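Local structure of lipase (Penicillium expansum, 3G7N) at residues A158-P163 with I242-V247; A14-S19 with L250-G255. The protein hydrolyses triacylglycerols and other acylglycerol lipids, releasing free fatty acids, as a secreted alkaline lipase of the alpha/beta-hydrolase fold. One frame throughout, in Å; residues are numbered along the deposited sequence.

Interaction 1: residues A158-P163 with I242-V247; sequences ALNAFP and IASFGV
Asn160 and Ser244 meet through their side chains at the point where the central sheet of this alpha/beta-hydrolase runs out and the chain just past the catalytic histidine forms a small beta hairpin. Strand 154-159 ends at Leu159, and the next residue turns into a loop with phi 57°, sending the Asn160 side chain toward residues 243 and 244. Its carboxamide bonds to that chain at both ends. Asn160 OD1 accepts from Ser244 OG at 3.0 Å, with the hydroxyl tilted out of the carbonyl plane. Asn160 ND2 donates to Ala243 O at 2.9 Å, reaching it from above the carbonyl plane; that oxygen in turn sits only slightly off the plane of the amide. Two partners on two different atoms should hold the rotation of the amide, and the Ala243 carbonyl, which can only accept, marks the nitrogen. ND2 also has a weak bond to the carbonyl of His241, and the side chain touches Asp188, so Asn160 lies beside two members of the charge-relay system and ties the stretch following the histidine to the sheet.

Ser244, like Asn160, is buried. Its OG stands anti to the backbone N (chi1 -158°), which carries the hydroxyl across to Asn160 and over the Leu159 side chain, whose CB is 3.8 Å from Ser244 OG. Beyond it the chain reverses in a type I' turn from Ser244 to Val247, closed by a reciprocal pair of backbone bonds between those two residues. Gly246 takes a positive phi in this turn. Leu159 reaches between the hairpin and helix 8-23, where it touches Ala15 and Ser18. Its second methyl, CD2, approaches the Phe245 ring obliquely and comes to 4.3 Å from CE2.

Interaction 2: residues A14-S19 with L250-G255; sequences AAKLSS and LTAGCG. With SO4 (sulfate ion), chain E.
The second half of helix 8-23, at residues 14-19, runs past an irregular loop, the two backbones coming closest at Ser19 and Leu250, whose CA atoms are 5.1 Å apart, and again at Lys16 and Ala252. Ser19 does most of the work. Its OG lies anti to the backbone N (chi1 -177°), pointing out to the loop, where it accepts the N-H of Leu250 at 2.9 Å from N to OG; the bond is bent, with an angle of 130° at the hydrogen. Ser19 OG also bonds to a water at 2.7 Å, and that water donates to Gly253 O, so one serine is joined to the loop directly and through solvent. Ala252 packs its methyl against this serine, CB to CB 3.7 Å, and near the start of the Lys16 side chain.

Farther out, the Lys16 chain bends at chi3 (68°) and its NZ donates to O2 of a sulfate at 2.6 Å. The ion, probably from the crystallisation liquor, also bonds to Ser258 OG at the C terminus.

Cys254 faces away from the helix and forms a disulfide with Cys25, just beyond the helix end, so the loop is covalently fastened here as well. On its inner side the helix lies against strands 125-131 and 154-159 through Ala14, Ala15 and Ser18, while Val247 of strand 247-248 packs against Ala15, Lys16 and Ser19.

Overall arrangement
From the N terminus the chain passes edge strand 2-3 and enters helix 8-23, which supplies 14-19, one half of interaction 2, and then makes the rest of the sheet. Strand 154-159 leads into 158-163, the first half of interaction 1. Some 78 residues later, past Asp188 and His241, residues 242-247 return to close a loop on it, and 250-255 follow to close the longer one with the helix, so interaction 1 lies wholly within interaction 2. Their centres are about 12 Å apart and they touch: Ala15 CB is 3.2 Å from Ser244 O. Together they tie the C-terminal segment to the end of a central strand and to the N-terminal helix.

Interaction 1: residues A158-P163 with I242-V247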
loop_
_atom_site.group_PDB
_atom_site.type_symbol
_atom_site.label_atom_id
_atom_site.label_comp_id
_atom_site.label_asym_id
_atom_site.label_seq_id
_atom_site.Cartn_x
_atom_site.Cartn_y
_atom_site.Cartn_z
ATOM N N ALA A 158 -1.704 -1.996 -1.989
ATOM C CA ALA A 158 -1.463 -2.149 -0.550
ATOM C C ALA A 158 -1.556 -3.627 -0.200
ATOM O O ALA A 158 -2.596 -4.255 -0.451
ATOM C CB ALA A 158 -2.499 -1.366 0.252
ATOM N N LEU A 159 -0.480 -4.192 0.343
ATOM C CA LEU A 159 -0.454 -5.616 0.661
ATOM C C LEU A 159 -0.636 -5.844 2.156
ATOM O O LEU A 159 0.014 -5.195 2.991
ATOM C CB LEU A 159 0.859 -6.242 0.203
ATOM C CG LEU A 159 1.179 -5.995 -1.283
ATOM C CD1 LEU A 159 2.522 -6.632 -1.626
ATOM C CD2 LEU A 159 0.087 -6.516 -2.218
ATOM N N ASN A 160 -1.539 -6.754 2.489
ATOM C CA ASN A 160 -1.695 -7.221 3.872
ATOM C C ASN A 160 -1.970 -6.061 4.839
ATOM O O ASN A 160 -1.427 -6.025 5.947
ATOM C CB ASN A 160 -0.474 -8.052 4.346
ATOM C CG ASN A 160 -0.199 -9.274 3.465
ATOM O OD1 ASN A 160 -0.447 -9.246 2.252
ATOM N ND2 ASN A 160 0.356 -10.330 4.043
ATOM N N ALA A 161 -2.843 -5.141 4.432
ATOM C CA ALA A 161 -3.059 -3.884 5.148
ATOM C C ALA A 161 -4.288 -3.896 6.024
ATOM O O ALA A 161 -5.331 -4.411 5.648
ATOM C CB ALA A 161 -3.145 -2.724 4.179
ATOM N N PHE A 162 -4.178 -3.226 7.167
ATOM C CA PHE A 162 -5.332 -2.900 7.993
ATOM C C PHE A 162 -6.020 -1.631 7.466
ATOM O O PHE A 162 -5.391 -0.819 6.787
ATOM C CB PHE A 162 -4.903 -2.733 9.459
ATOM C CG PHE A 162 -3.751 -1.794 9.661
ATOM C CD1 PHE A 162 -3.978 -0.443 9.889
ATOM C CD2 PHE A 162 -2.446 -2.249 9.653
ATOM C CE1 PHE A 162 -2.920 0.422 10.148
ATOM C CE2 PHE A 162 -1.384 -1.380 9.890
ATOM C CZ PHE A 162 -1.630 -0.053 10.203
ATOM N N PRO A 163 -7.328 -1.462 7.745
ATOM C CA PRO A 163 -8.029 -0.251 7.325
ATOM C C PRO A 163 -7.654 0.912 8.240
ATOM O O PRO A 163 -7.186 0.681 9.358
ATOM C CB PRO A 163 -9.502 -0.624 7.508
ATOM C CG PRO A 163 -9.466 -1.545 8.746
ATOM C CD PRO A 163 -8.177 -2.351 8.563
ATOM N N ILE A 242 3.464 -12.537 7.023
ATOM C CA ILE A 242 4.814 -12.306 6.507
ATOM C C ILE A 242 4.915 -12.504 4.985
ATOM O O ILE A 242 5.956 -12.199 4.380
ATOM C CB ILE A 242 5.859 -13.223 7.238
ATOM C CG1 ILE A 242 7.287 -12.705 7.067
ATOM C CG2 ILE A 242 5.760 -14.657 6.769
ATOM C CD1 ILE A 242 8.202 -13.103 8.201
ATOM N N ALA A 243 3.880 -13.061 4.373
ATOM C CA ALA A 243 3.955 -13.378 2.943
ATOM C C ALA A 243 2.833 -12.695 2.188
ATOM O O ALA A 243 1.744 -12.482 2.709
ATOM C CB ALA A 243 3.901 -14.900 2.724
ATOM N N SER A 244 3.090 -12.438 0.909
ATOM C CA SER A 244 2.042 -11.949 0.016
ATOM C C SER A 244 2.321 -12.415 -1.406
ATOM O O SER A 244 3.444 -12.316 -1.878
ATOM C CB SER A 244 2.018 -10.419 0.042
ATOM O OG SER A 244 0.743 -9.949 -0.373
ATOM N N PHE A 245 1.312 -13.013 -2.040
ATOM C CA PHE A 245 1.431 -13.459 -3.439
ATOM C C PHE A 245 2.725 -14.202 -3.704
ATOM O O PHE A 245 3.384 -13.984 -4.721
ATOM C CB PHE A 245 1.178 -12.309 -4.412
ATOM C CG PHE A 245 -0.185 -11.731 -4.277
ATOM C CD1 PHE A 245 -1.281 -12.351 -4.871
ATOM C CD2 PHE A 245 -0.408 -10.763 -3.311
ATOM C CE1 PHE A 245 -2.588 -11.975 -4.515
ATOM C CE2 PHE A 245 -1.674 -10.387 -2.967
ATOM C CZ PHE A 245 -2.772 -11.027 -3.513
ATOM N N GLY A 246 3.050 -15.122 -2.811
ATOM C CA GLY A 246 4.141 -16.056 -3.046
ATOM C C GLY A 246 5.499 -15.542 -2.589
ATOM O O GLY A 246 6.502 -16.233 -2.729
ATOM N N VAL A 247 5.534 -14.345 -2.002
ATOM C CA VAL A 247 6.790 -13.743 -1.550
ATOM C C VAL A 247 6.791 -13.605 -0.035
ATOM O O VAL A 247 5.931 -12.916 0.529
ATOM C CB VAL A 247 6.967 -12.338 -2.164
ATOM C CG1 VAL A 247 8.262 -11.709 -1.668
ATOM C CG2 VAL A 247 6.899 -12.402 -3.706
#

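Interaction 2: residues A14-S19 with L250-G255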
loop_
_atom_site.group_PDB
_atom_site.type_symbol
_atom_site.label_atom_id
_atom_site.label_comp_id
_atom_site.label_asym_id
_atom_site.label_seq_id
_atom_site.Cartn_x
_atom_site.Cartn_y
_atom_site.Cartn_z
ATOM N N ALA A 14 4.394 -6.505 -6.948
ATOM C CA ALA A 14 4.186 -5.593 -5.837
ATOM C C ALA A 14 4.795 -6.169 -4.553
ATOM O O ALA A 14 5.365 -5.438 -3.750
ATOM C CB ALA A 14 2.713 -5.320 -5.653
ATOM N N ALA A 15 4.641 -7.473 -4.352
ATOM C CA ALA A 15 5.185 -8.121 -3.164
ATOM C C ALA A 15 6.694 -8.154 -3.174
ATOM O O ALA A 15 7.325 -7.961 -2.141
ATOM C CB ALA A 15 4.603 -9.512 -3.019
ATOM N N LYS A 16 7.288 -8.356 -4.363
ATOM C CA LYS A 16 8.744 -8.266 -4.480
ATOM C C LYS A 16 9.284 -6.872 -4.149
ATOM O O LYS A 16 10.258 -6.730 -3.438
ATOM C CB LYS A 16 9.234 -8.725 -5.860
ATOM C CG LYS A 16 9.032 -10.227 -6.087
ATOM C CD LYS A 16 9.080 -10.604 -7.585
ATOM C CE LYS A 16 10.444 -10.432 -8.184
ATOM N NZ LYS A 16 10.421 -10.927 -9.596
ATOM N N LEU A 17 8.630 -5.836 -4.674
ATOM C CA LEU A 17 9.022 -4.468 -4.371
ATOM C C LEU A 17 8.873 -4.166 -2.886
ATOM O O LEU A 17 9.719 -3.503 -2.285
ATOM C CB LEU A 17 8.183 -3.480 -5.182
ATOM C CG LEU A 17 8.391 -3.521 -6.702
ATOM C CD1 LEU A 17 7.427 -2.581 -7.380
ATOM C CD2 LEU A 17 9.821 -3.177 -7.089
ATOM N N SER A 18 7.771 -4.637 -2.311
ATOM C CA SER A 18 7.550 -4.436 -0.882
ATOM C C SER A 18 8.635 -5.120 -0.045
ATOM O O SER A 18 9.106 -4.564 0.933
ATOM C CB SER A 18 6.189 -4.977 -0.486
ATOM O OG SER A 18 5.117 -4.263 -1.086
ATOM N N SER A 19 9.033 -6.328 -0.456
ATOM C CA SER A 19 10.139 -7.046 0.205
ATOM C C SER A 19 11.465 -6.286 0.093
ATOM O O SER A 19 12.203 -6.121 1.073
ATOM C CB SER A 19 10.268 -8.449 -0.409
ATOM O OG SER A 19 11.287 -9.225 0.230
ATOM N N LEU A 250 11.434 -9.990 2.979
ATOM C CA LEU A 250 12.869 -10.083 3.216
ATOM C C LEU A 250 13.595 -11.174 2.447
ATOM O O LEU A 250 14.833 -11.162 2.413
ATOM C CB LEU A 250 13.214 -10.142 4.706
ATOM C CG LEU A 250 13.113 -8.828 5.455
ATOM C CD1 LEU A 250 13.178 -9.091 6.964
ATOM C CD2 LEU A 250 14.217 -7.880 5.023
ATOM N N THR A 251 12.870 -12.011 1.714
ATOM C CA THR A 251 13.507 -13.143 1.038
ATOM C C THR A 251 13.601 -12.978 -0.477
ATOM O O THR A 251 14.165 -13.822 -1.165
ATOM C CB THR A 251 12.796 -14.472 1.344
ATOM O OG1 THR A 251 11.568 -14.530 0.623
ATOM C CG2 THR A 251 12.570 -14.648 2.841
ATOM N N ALA A 252 12.979 -11.933 -1.014
ATOM C CA ALA A 252 13.004 -11.685 -2.447
ATOM C C ALA A 252 14.371 -11.219 -2.959
ATOM O O ALA A 252 14.617 -11.294 -4.159
ATOM C CB ALA A 252 11.915 -10.688 -2.846
ATOM N N GLY A 253 15.191 -10.650 -2.091
ATOM C CA GLY A 253 16.360 -9.896 -2.565
ATOM C C GLY A 253 15.965 -8.629 -3.302
ATOM O O GLY A 253 14.934 -8.011 -3.013
ATOM N N CYS A 254 16.769 -8.277 -4.301
ATOM C CA CYS A 254 16.659 -6.982 -4.960
ATOM C C CYS A 254 16.549 -7.093 -6.483
ATOM O O CYS A 254 16.498 -6.066 -7.156
ATOM C CB CYS A 254 17.854 -6.112 -4.605
ATOM S SG CYS A 254 17.966 -5.848 -2.841
ATOM N N GLY A 255 16.669 -8.303 -7.034
ATOM C CA GLY A 255 16.778 -8.476 -8.484
ATOM C C GLY A 255 18.129 -8.100 -9.081
ATOM O O GLY A 255 18.210 -7.690 -10.248
HETATM S S SO4 E . 13.523 -12.409 -9.862
HETATM O O1 SO4 E . 14.035 -12.491 -8.496
HETATM O O2 SO4 E . 12.967 -11.093 -10.205
HETATM O O3 SO4 E . 14.576 -12.758 -10.821
HETATM O O4 SO4 E . 12.477 -13.427 -10.018
HETATM O O HOH W 1 13.765 -8.535 -0.498
#